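Local atomic coordinates of regulatory protein PcrH (Pseudomonas aeruginosa, PDB entry 2XCB), a protein that acts as a type III secretion chaperone, binding the chaperone-binding region of the translocator protein PopD. Residues I83-E94 with G108-Q119; W34-C45 with G57-L67. All blocks are in the same frame, centred on the assembly; numbering follows the deposited sequence. Where two conformers were deposited one is given.

How the interactions relate
Both contacts pair antiparallel neighbouring helices of an all-helical chain. Interaction 2 (34-45 with 57-67) closes before interaction 1 (83-94 with 108-119) opens, and their centres lie about 20 Å apart, on opposite sides of the chain's centre. They still touch. Gln63 NE2 lies 2.8 Å from Glu94 OE2, probably a hydrogen bond, and Gln63 OE1 packs 3.4 Å from His91 CB. Both contacts also reach the bound PopD peptide. Arg87 and His91 of interaction 1 hydrogen-bond to it and also pack on it, whereas Phe41, Ala60 and Gln63 of interaction 2 pack on its apolar side chains.

Interaction 1: I83-E94 with G108-Q119; sequences INEPRFPFHAAE and GFYSARALAAAQ
The Phe109 ring meets Ala93 and Phe90 of the facing helix, although its CB starts out pointing away from that helix. Its CG lies beside the backbone N and anti to the carbonyl carbon (chi1 -74°), and this brings the ring to the facing helix. Ala93 CB sits over the middle of one ring face, 3.4 Å from the centroid, a CH-pi contact. The edge of the same ring is turned to the face of Phe90 in an offset edge-to-face pair. The centroids are 5.5 Å apart and the planes stand at 66°. Ala112 CB lies at the edge of the Phe90 ring and packs 3.6 Å from Phe90 CB.

Pro89 is a knob into a hole formed by Gly108, Ser111, Ala112 and Leu115. Pro89 CB lies 3.3 Å from Gly108 O. Gly108 has no side chain, and its CA packs 3.8 Å from Ala93 CB; the segment axes come within 7.3 Å. Further along, Pro86 CB meets Ala116 CB at 3.8 Å.

Gln119 closes the far end. Its NE2 donates to Asn84 O at 2.8 Å with an angle of 163° at the hydrogen. The acceptor is in the amide plane, while the donor is tilted from the carbonyl plane of Asn84.

On the side away from this interface, Glu85 OE2 takes both Arg87 NE and Arg87 N, and Glu85 OE1 takes Arg87 NH2. This salt bridge orients the guanidinium, which also bonds to the bound peptide. The two antiparallel helices form a helical hairpin consistent with the tetratricopeptide-like fold of this chaperone family.

Interaction 2: W34-C45 with G57-L67; sequences WDDAQKIFQALC and GLGACRQSLGL
Ring contacts hold both Trp34 and Phe41 against helix 52-64. Ser64 CB stands over one face of Trp34, 3.6 Å from the centroid of its five-membered ring. Gly57 CA lies over the centre of the Phe41 ring, 3.7 Å from its centroid, a CH-pi contact; having no side chain, Gly57 brings its backbone onto the face. Cys61 SG comes to the edge of the same ring, 4.9 Å from its centroid.

Two side chains interlock as knobs into holes. Cys61 fits among Trp34, Ala37, Gln38 and Phe41, with its SG 3.5 Å from Ala37 CB. Leu58 fits among Gln38, Phe41, Gln42 and Cys45. Leu65 packs its CG against Trp34 CB.

One direct hydrogen bond joins the segments. Gln38 is extended, with CG anti to the backbone N (chi1 -170°), and its OE1 accepts from Arg62 NE at 3.0 Å. The amide and guanidinium planes are nearly perpendicular. A water donates to Gln42 OE1 and accepts from Arg62 NH2.

The chemistry is thus divided: apolar and aromatic groups, with the aliphatic parts of two glutamines, mesh between the helices, while Arg62 is held by a direct bond to Gln38, a water bridge to Gln42 and the backbone oxygen of Gln70.

Interaction 1: I83-E94 with G108-Q119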
loop_
_atom_site.group_PDB
_atom_site.type_symbol
_atom_site.label_atom_id
_atom_site.label_comp_id
_atom_site.label_asym_id
_atom_site.label_seq_id
_atom_site.Cartn_x
_atom_site.Cartn_y
_atom_site.Cartn_z
ATOM N N ILE A 83 12.512 -22.985 1.736
ATOM C CA ILE A 83 12.713 -24.163 2.567
ATOM C C ILE A 83 13.907 -24.047 3.530
ATOM O O ILE A 83 14.026 -24.859 4.428
ATOM C CB ILE A 83 12.873 -25.404 1.695
ATOM C CG1 ILE A 83 14.022 -25.222 0.727
ATOM C CG2 ILE A 83 11.580 -25.771 0.963
ATOM C CD1 ILE A 83 14.171 -26.524 -0.242
ATOM N N ASN A 84 14.783 -23.065 3.341
ATOM C CA ASN A 84 15.958 -22.810 4.206
ATOM C C ASN A 84 15.731 -21.817 5.383
ATOM O O ASN A 84 16.544 -21.701 6.276
ATOM C CB ASN A 84 17.115 -22.302 3.355
ATOM C CG ASN A 84 17.736 -23.422 2.535
ATOM O OD1 ASN A 84 17.737 -24.569 3.008
ATOM N ND2 ASN A 84 18.200 -23.131 1.295
ATOM N N GLU A 85 14.613 -21.093 5.340
ATOM C CA GLU A 85 14.369 -20.014 6.311
ATOM C C GLU A 85 13.882 -20.558 7.655
ATOM O O GLU A 85 12.759 -21.116 7.767
ATOM C CB GLU A 85 13.366 -19.004 5.681
ATOM C CG GLU A 85 12.773 -17.991 6.605
ATOM C CD GLU A 85 13.868 -17.095 7.098
ATOM O OE1 GLU A 85 14.413 -16.293 6.286
ATOM O OE2 GLU A 85 14.188 -17.258 8.292
ATOM N N PRO A 86 14.710 -20.386 8.696
ATOM C CA PRO A 86 14.427 -20.880 10.064
ATOM C C PRO A 86 13.301 -20.114 10.746
ATOM O O PRO A 86 12.656 -20.677 11.652
ATOM C CB PRO A 86 15.761 -20.653 10.795
ATOM C CG PRO A 86 16.371 -19.490 10.032
ATOM C CD PRO A 86 16.067 -19.824 8.604
ATOM N N ARG A 87 13.004 -18.865 10.328
ATOM C CA ARG A 87 11.946 -18.091 10.985
ATOM C C ARG A 87 10.567 -18.732 10.888
ATOM O O ARG A 87 9.786 -18.617 11.807
ATOM C CB ARG A 87 11.882 -16.655 10.501
ATOM C CG ARG A 87 12.999 -15.834 11.104
ATOM C CD ARG A 87 13.239 -14.392 10.426
ATOM N NE ARG A 87 13.760 -14.515 9.068
ATOM C CZ ARG A 87 14.070 -13.482 8.260
ATOM N NH1 ARG A 87 13.841 -12.218 8.644
ATOM N NH2 ARG A 87 14.577 -13.723 7.042
ATOM N N PHE A 88 10.265 -19.357 9.765
ATOM C CA PHE A 88 8.967 -19.976 9.608
ATOM C C PHE A 88 8.723 -21.029 10.674
ATOM O O PHE A 88 7.755 -20.918 11.392
ATOM C CB PHE A 88 8.822 -20.518 8.182
ATOM C CG PHE A 88 8.690 -19.392 7.116
ATOM C CD1 PHE A 88 7.615 -18.480 7.173
ATOM C CD2 PHE A 88 9.701 -19.202 6.153
ATOM C CE1 PHE A 88 7.443 -17.463 6.189
ATOM C CE2 PHE A 88 9.606 -18.183 5.179
ATOM C CZ PHE A 88 8.446 -17.291 5.195
ATOM N N PRO A 89 9.572 -22.089 10.765
ATOM C CA PRO A 89 9.157 -23.132 11.761
ATOM C C PRO A 89 9.344 -22.629 13.185
ATOM O O PRO A 89 8.632 -22.976 14.060
ATOM C CB PRO A 89 10.158 -24.285 11.480
ATOM C CG PRO A 89 11.215 -23.721 10.579
ATOM C CD PRO A 89 10.489 -22.656 9.765
ATOM N N PHE A 90 10.270 -21.711 13.372
ATOM C CA PHE A 90 10.465 -21.151 14.695
ATOM C C PHE A 90 9.204 -20.390 15.168
ATOM O O PHE A 90 8.642 -20.741 16.255
ATOM C CB PHE A 90 11.728 -20.207 14.728
ATOM C CG PHE A 90 12.010 -19.610 16.117
ATOM C CD1 PHE A 90 12.722 -20.337 17.081
ATOM C CD2 PHE A 90 11.514 -18.314 16.476
ATOM C CE1 PHE A 90 12.982 -19.810 18.383
ATOM C CE2 PHE A 90 11.711 -17.799 17.751
ATOM C CZ PHE A 90 12.460 -18.577 18.734
ATOM N N HIS A 91 8.718 -19.398 14.381
ATOM C CA HIS A 91 7.565 -18.668 14.845
ATOM C C HIS A 91 6.308 -19.518 14.813
ATOM O O HIS A 91 5.429 -19.288 15.618
ATOM C CB HIS A 91 7.364 -17.365 14.082
ATOM C CG HIS A 91 8.533 -16.425 14.345
ATOM N ND1 HIS A 91 8.813 -16.002 15.624
ATOM C CD2 HIS A 91 9.581 -16.037 13.577
ATOM C CE1 HIS A 91 9.951 -15.279 15.619
ATOM N NE2 HIS A 91 10.432 -15.288 14.379
ATOM N N ALA A 92 6.261 -20.482 13.904
ATOM C CA ALA A 92 5.146 -21.444 13.892
ATOM C C ALA A 92 5.129 -22.237 15.232
ATOM O O ALA A 92 4.061 -22.595 15.760
ATOM C CB ALA A 92 5.287 -22.427 12.751
ATOM N N ALA A 93 6.318 -22.608 15.676
ATOM C CA ALA A 93 6.432 -23.363 16.933
ATOM C C ALA A 93 5.901 -22.513 18.094
ATOM O O ALA A 93 5.205 -23.015 18.966
ATOM C CB ALA A 93 7.893 -23.759 17.131
ATOM N N GLU A 94 6.227 -21.202 18.113
ATOM C CA GLU A 94 5.607 -20.330 19.126
ATOM C C GLU A 94 4.070 -20.313 19.138
ATOM O O GLU A 94 3.390 -20.289 20.234
ATOM C CB GLU A 94 6.098 -18.905 18.971
ATOM C CG GLU A 94 7.591 -18.772 19.268
ATOM C CD GLU A 94 8.071 -17.370 19.017
ATOM O OE1 GLU A 94 9.003 -16.989 19.754
ATOM O OE2 GLU A 94 7.501 -16.651 18.118
ATOM N N GLY A 108 8.529 -27.801 15.272
ATOM C CA GLY A 108 8.937 -26.489 14.677
ATOM C C GLY A 108 10.300 -26.038 15.182
ATOM O O GLY A 108 11.141 -25.539 14.388
ATOM N N PHE A 109 10.490 -26.142 16.501
ATOM C CA PHE A 109 11.760 -25.651 17.134
ATOM C C PHE A 109 12.910 -26.574 16.683
ATOM O O PHE A 109 14.001 -26.117 16.437
ATOM C CB PHE A 109 11.669 -25.645 18.672
ATOM C CG PHE A 109 10.802 -24.529 19.237
ATOM C CD1 PHE A 109 10.964 -23.220 18.806
ATOM C CD2 PHE A 109 9.822 -24.808 20.181
ATOM C CE1 PHE A 109 10.144 -22.163 19.299
ATOM C CE2 PHE A 109 9.039 -23.770 20.716
ATOM C CZ PHE A 109 9.194 -22.441 20.250
ATOM N N TYR A 110 12.653 -27.872 16.578
ATOM C CA TYR A 110 13.617 -28.840 15.978
ATOM C C TYR A 110 14.060 -28.464 14.532
ATOM O O TYR A 110 15.292 -28.269 14.239
ATOM C CB TYR A 110 12.947 -30.215 16.033
ATOM C CG TYR A 110 13.842 -31.396 15.596
ATOM C CD1 TYR A 110 14.812 -31.958 16.485
ATOM C CD2 TYR A 110 13.689 -31.943 14.319
ATOM C CE1 TYR A 110 15.633 -33.065 16.091
ATOM C CE2 TYR A 110 14.509 -33.048 13.885
ATOM C CZ TYR A 110 15.444 -33.609 14.789
ATOM O OH TYR A 110 16.207 -34.664 14.329
ATOM N N SER A 111 13.067 -28.269 13.639
ATOM C CA SER A 111 13.351 -27.810 12.261
ATOM C C SER A 111 14.074 -26.481 12.263
ATOM O O SER A 111 15.045 -26.321 11.535
ATOM C CB SER A 111 12.078 -27.689 11.436
ATOM O OG SER A 111 11.506 -28.968 11.266
ATOM N N ALA A 112 13.604 -25.538 13.090
ATOM C CA ALA A 112 14.235 -24.201 13.140
ATOM C C ALA A 112 15.679 -24.308 13.563
ATOM O O ALA A 112 16.560 -23.581 13.046
ATOM C CB ALA A 112 13.443 -23.251 14.099
ATOM N N ARG A 113 15.947 -25.204 14.530
ATOM C CA ARG A 113 17.341 -25.312 14.940
ATOM C C ARG A 113 18.176 -25.857 13.791
ATOM O O ARG A 113 19.233 -25.353 13.520
ATOM C CB ARG A 113 17.585 -26.134 16.252
ATOM C CG ARG A 113 19.134 -26.196 16.534
ATOM C CD ARG A 113 19.611 -26.930 17.816
ATOM N NE ARG A 113 19.090 -28.276 17.854
ATOM C CZ ARG A 113 18.989 -29.012 18.953
ATOM N NH1 ARG A 113 19.414 -28.531 20.113
ATOM N NH2 ARG A 113 18.444 -30.221 18.885
ATOM N N ALA A 114 17.678 -26.856 13.107
ATOM C CA ALA A 114 18.417 -27.434 11.975
ATOM C C ALA A 114 18.666 -26.385 10.881
ATOM O O ALA A 114 19.806 -26.279 10.380
ATOM C CB ALA A 114 17.661 -28.593 11.426
ATOM N N LEU A 115 17.625 -25.603 10.523
ATOM C CA LEU A 115 17.799 -24.599 9.445
ATOM C C LEU A 115 18.738 -23.512 9.914
ATOM O O LEU A 115 19.626 -23.095 9.167
ATOM C CB LEU A 115 16.462 -23.994 8.975
ATOM C CG LEU A 115 15.454 -25.002 8.422
ATOM C CD1 LEU A 115 14.184 -24.343 7.940
ATOM C CD2 LEU A 115 16.070 -25.654 7.227
ATOM N N ALA A 116 18.564 -23.049 11.154
ATOM C CA ALA A 116 19.407 -21.942 11.638
ATOM C C ALA A 116 20.847 -22.433 11.816
ATOM O O ALA A 116 21.771 -21.703 11.488
ATOM C CB ALA A 116 18.843 -21.281 12.939
ATOM N N ALA A 117 21.050 -23.691 12.260
ATOM C CA ALA A 117 22.443 -24.204 12.402
ATOM C C ALA A 117 23.247 -24.193 11.079
ATOM O O ALA A 117 24.457 -24.072 11.094
ATOM C CB ALA A 117 22.489 -25.629 13.069
ATOM N N ALA A 118 22.584 -24.331 9.947
ATOM C CA ALA A 118 23.291 -24.390 8.703
ATOM C C ALA A 118 23.726 -22.998 8.142
ATOM O O ALA A 118 24.317 -22.939 7.072
ATOM C CB ALA A 118 22.456 -25.119 7.694
ATOM N N GLN A 119 23.384 -21.900 8.817
ATOM C CA GLN A 119 23.611 -20.554 8.248
ATOM C C GLN A 119 24.201 -19.600 9.280
ATOM O O GLN A 119 23.559 -19.322 10.271
ATOM C CB GLN A 119 22.293 -20.009 7.652
ATOM C CG GLN A 119 21.683 -20.955 6.580
ATOM C CD GLN A 119 20.201 -20.700 6.249
ATOM O OE1 GLN A 119 19.851 -19.600 5.783
ATOM N NE2 GLN A 119 19.321 -21.736 6.461
#

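Interaction 2: W34-C45 with G57-L67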
loop_
_atom_site.group_PDB
_atom_site.type_symbol
_atom_site.label_atom_id
_atom_site.label_comp_id
_atom_site.label_asym_id
_atom_site.label_seq_id
_atom_site.Cartn_x
_atom_site.Cartn_y
_atom_site.Cartn_z
ATOM N N TRP A 34 -0.360 -3.383 14.021
ATOM C CA TRP A 34 -0.488 -4.726 13.454
ATOM C C TRP A 34 -1.663 -4.955 12.503
ATOM O O TRP A 34 -1.560 -5.730 11.546
ATOM C CB TRP A 34 -0.371 -5.766 14.554
ATOM C CG TRP A 34 0.912 -5.650 15.354
ATOM C CD1 TRP A 34 2.220 -5.501 14.872
ATOM C CD2 TRP A 34 1.011 -5.680 16.744
ATOM N NE1 TRP A 34 3.126 -5.461 15.912
ATOM C CE2 TRP A 34 2.409 -5.570 17.079
ATOM C CE3 TRP A 34 0.070 -5.799 17.756
ATOM C CZ2 TRP A 34 2.858 -5.574 18.365
ATOM C CZ3 TRP A 34 0.524 -5.824 19.048
ATOM C CH2 TRP A 34 1.912 -5.705 19.351
ATOM N N ASP A 35 -2.792 -4.285 12.762
ATOM C CA ASP A 35 -3.957 -4.445 11.882
ATOM C C ASP A 35 -3.734 -3.878 10.489
ATOM O O ASP A 35 -4.187 -4.435 9.495
ATOM C CB ASP A 35 -5.177 -3.759 12.505
ATOM C CG ASP A 35 -6.081 -4.764 13.133
ATOM O OD1 ASP A 35 -6.672 -5.573 12.334
ATOM O OD2 ASP A 35 -6.143 -4.788 14.398
ATOM N N ASP A 36 -3.059 -2.745 10.460
ATOM C CA ASP A 36 -2.757 -2.081 9.216
ATOM C C ASP A 36 -1.676 -2.844 8.474
ATOM O O ASP A 36 -1.753 -3.004 7.263
ATOM C CB ASP A 36 -2.237 -0.688 9.488
ATOM C CG ASP A 36 -3.378 0.338 9.675
ATOM O OD1 ASP A 36 -4.619 0.037 9.718
ATOM O OD2 ASP A 36 -2.997 1.469 9.699
ATOM N N ALA A 37 -0.661 -3.283 9.212
ATOM C CA ALA A 37 0.421 -4.053 8.609
ATOM C C ALA A 37 -0.161 -5.361 8.038
ATOM O O ALA A 37 0.148 -5.770 6.920
ATOM C CB ALA A 37 1.499 -4.311 9.616
ATOM N N GLN A 38 -1.041 -5.994 8.794
ATOM C CA GLN A 38 -1.648 -7.238 8.268
ATOM C C GLN A 38 -2.319 -7.033 6.899
ATOM O O GLN A 38 -2.258 -7.886 6.018
ATOM C CB GLN A 38 -2.718 -7.753 9.221
ATOM C CG GLN A 38 -3.190 -9.171 8.806
ATOM C CD GLN A 38 -4.330 -9.686 9.659
ATOM O OE1 GLN A 38 -4.771 -10.840 9.511
ATOM N NE2 GLN A 38 -4.878 -8.814 10.481
ATOM N N LYS A 39 -3.060 -5.948 6.781
ATOM C CA LYS A 39 -3.757 -5.648 5.551
ATOM C C LYS A 39 -2.793 -5.376 4.413
ATOM O O LYS A 39 -3.026 -5.790 3.291
ATOM C CB LYS A 39 -4.676 -4.404 5.745
ATOM C CG LYS A 39 -5.824 -4.676 6.715
ATOM C CD LYS A 39 -6.526 -3.478 7.160
ATOM C CE LYS A 39 -7.846 -3.972 7.814
ATOM N NZ LYS A 39 -8.470 -2.820 8.505
ATOM N N ILE A 40 -1.748 -4.621 4.661
ATOM C CA ILE A 40 -0.746 -4.436 3.607
ATOM C C ILE A 40 -0.094 -5.783 3.164
ATOM O O ILE A 40 0.018 -6.102 1.961
ATOM C CB ILE A 40 0.273 -3.409 4.104
ATOM C CG1 ILE A 40 -0.481 -2.089 4.326
ATOM C CG2 ILE A 40 1.466 -3.288 3.126
ATOM C CD1 ILE A 40 -0.819 -1.384 2.989
ATOM N N PHE A 41 0.243 -6.647 4.153
ATOM C CA PHE A 41 0.871 -7.916 3.776
ATOM C C PHE A 41 -0.106 -8.858 3.075
ATOM O O PHE A 41 0.311 -9.567 2.152
ATOM C CB PHE A 41 1.546 -8.602 4.992
ATOM C CG PHE A 41 2.736 -7.879 5.472
ATOM C CD1 PHE A 41 3.799 -7.655 4.641
ATOM C CD2 PHE A 41 2.810 -7.448 6.791
ATOM C CE1 PHE A 41 4.934 -6.959 5.125
ATOM C CE2 PHE A 41 3.896 -6.800 7.250
ATOM C CZ PHE A 41 4.932 -6.527 6.433
ATOM N N GLN A 42 -1.365 -8.859 3.519
ATOM C CA GLN A 42 -2.364 -9.637 2.895
ATOM C C GLN A 42 -2.471 -9.162 1.450
ATOM O O GLN A 42 -2.561 -9.992 0.539
ATOM C CB GLN A 42 -3.680 -9.508 3.679
ATOM C CG GLN A 42 -4.949 -9.974 2.991
ATOM C CD GLN A 42 -5.144 -11.488 2.956
ATOM O OE1 GLN A 42 -4.660 -12.216 3.814
ATOM N NE2 GLN A 42 -5.878 -11.956 1.960
ATOM N N ALA A 43 -2.365 -7.836 1.219
ATOM C CA ALA A 43 -2.468 -7.349 -0.181
ATOM C C ALA A 43 -1.310 -7.915 -0.979
ATOM O O ALA A 43 -1.516 -8.410 -2.075
ATOM C CB ALA A 43 -2.467 -5.769 -0.248
ATOM N N LEU A 44 -0.074 -7.743 -0.457
ATOM C CA LEU A 44 1.094 -8.205 -1.140
ATOM C C LEU A 44 1.132 -9.730 -1.435
ATOM O O LEU A 44 1.486 -10.094 -2.559
ATOM C CB LEU A 44 2.342 -7.785 -0.410
ATOM C CG LEU A 44 2.633 -6.287 -0.417
ATOM C CD1 LEU A 44 3.467 -6.046 0.765
ATOM C CD2 LEU A 44 3.358 -5.825 -1.742
ATOM N N CYS A 45 0.766 -10.581 -0.461
ATOM C CA CYS A 45 0.520 -12.027 -0.677
ATOM C C CYS A 45 -0.500 -12.336 -1.823
ATOM O O CYS A 45 -0.423 -13.393 -2.512
ATOM C CB CYS A 45 0.005 -12.681 0.625
ATOM S SG CYS A 45 1.270 -12.723 1.942
ATOM N N GLY A 57 5.802 -11.638 6.852
ATOM C CA GLY A 57 5.117 -10.402 7.344
ATOM C C GLY A 57 3.650 -10.632 7.801
ATOM O O GLY A 57 3.250 -10.252 8.944
ATOM N N LEU A 58 2.887 -11.304 6.951
ATOM C CA LEU A 58 1.471 -11.571 7.260
ATOM C C LEU A 58 1.454 -12.416 8.545
ATOM O O LEU A 58 0.661 -12.156 9.501
ATOM C CB LEU A 58 0.846 -12.303 6.062
ATOM C CG LEU A 58 -0.637 -12.733 6.160
ATOM C CD1 LEU A 58 -1.484 -11.530 6.518
ATOM C CD2 LEU A 58 -1.254 -13.519 4.934
ATOM N N GLY A 59 2.211 -13.526 8.538
ATOM C CA GLY A 59 2.309 -14.388 9.798
ATOM C C GLY A 59 2.637 -13.634 11.054
ATOM O O GLY A 59 1.967 -13.798 12.034
ATOM N N ALA A 60 3.659 -12.762 11.016
ATOM C CA ALA A 60 4.111 -12.052 12.170
ATOM C C ALA A 60 2.992 -11.126 12.695
ATOM O O ALA A 60 2.789 -10.989 13.928
ATOM C CB ALA A 60 5.353 -11.266 11.778
ATOM N N CYS A 61 2.236 -10.494 11.767
ATOM C CA CYS A 61 1.135 -9.621 12.166
ATOM C C CYS A 61 0.039 -10.343 12.881
ATOM O O CYS A 61 -0.423 -9.877 13.899
ATOM C CB CYS A 61 0.509 -8.886 10.949
ATOM S SG CYS A 61 1.588 -7.732 10.277
ATOM N N ARG A 62 -0.346 -11.487 12.343
ATOM C CA ARG A 62 -1.380 -12.294 12.936
ATOM C C ARG A 62 -0.948 -12.877 14.320
ATOM O O ARG A 62 -1.719 -12.893 15.295
ATOM C CB ARG A 62 -1.723 -13.404 11.967
ATOM C CG ARG A 62 -2.540 -12.877 10.779
ATOM C CD ARG A 62 -2.588 -13.880 9.663
ATOM N NE ARG A 62 -3.568 -13.471 8.659
ATOM C CZ ARG A 62 -4.013 -14.220 7.647
ATOM N NH1 ARG A 62 -3.529 -15.448 7.385
ATOM N NH2 ARG A 62 -4.882 -13.659 6.794
ATOM N N GLN A 63 0.298 -13.320 14.383
ATOM C CA GLN A 63 0.871 -13.741 15.664
ATOM C C GLN A 63 0.728 -12.654 16.732
ATOM O O GLN A 63 0.258 -12.944 17.828
ATOM C CB GLN A 63 2.348 -14.152 15.532
ATOM C CG GLN A 63 2.820 -15.004 16.759
ATOM C CD GLN A 63 4.274 -15.485 16.631
ATOM O OE1 GLN A 63 4.790 -15.617 15.551
ATOM N NE2 GLN A 63 4.915 -15.760 17.773
ATOM N N SER A 64 1.110 -11.410 16.401
ATOM C CA SER A 64 1.091 -10.306 17.356
ATOM C C SER A 64 -0.314 -9.926 17.800
ATOM O O SER A 64 -0.480 -9.343 18.872
ATOM C CB SER A 64 1.782 -9.103 16.768
ATOM O OG SER A 64 3.164 -9.239 16.908
ATOM N N LEU A 65 -1.307 -10.252 16.971
ATOM C CA LEU A 65 -2.722 -10.053 17.256
ATOM C C LEU A 65 -3.387 -11.276 17.885
ATOM O O LEU A 65 -4.595 -11.308 18.082
ATOM C CB LEU A 65 -3.454 -9.781 15.916
ATOM C CG LEU A 65 -3.162 -8.402 15.303
ATOM C CD1 LEU A 65 -3.741 -8.381 13.866
ATOM C CD2 LEU A 65 -3.789 -7.296 16.197
ATOM N N GLY A 66 -2.625 -12.321 18.128
ATOM C CA GLY A 66 -3.227 -13.507 18.772
ATOM C C GLY A 66 -4.003 -14.361 17.856
ATOM O O GLY A 66 -4.785 -15.238 18.310
ATOM N N LEU A 67 -3.824 -14.182 16.546
ATOM C CA LEU A 67 -4.534 -15.033 15.622
ATOM C C LEU A 67 -3.632 -16.219 15.246
ATOM O O LEU A 67 -3.205 -16.312 14.105
ATOM C CB LEU A 67 -4.884 -14.254 14.321
ATOM C CG LEU A 67 -5.839 -13.107 14.611
ATOM C CD1 LEU A 67 -6.046 -12.286 13.323
ATOM C CD2 LEU A 67 -7.208 -13.674 15.166
HETATM O O HOH W 1 -5.588 -10.936 5.898
#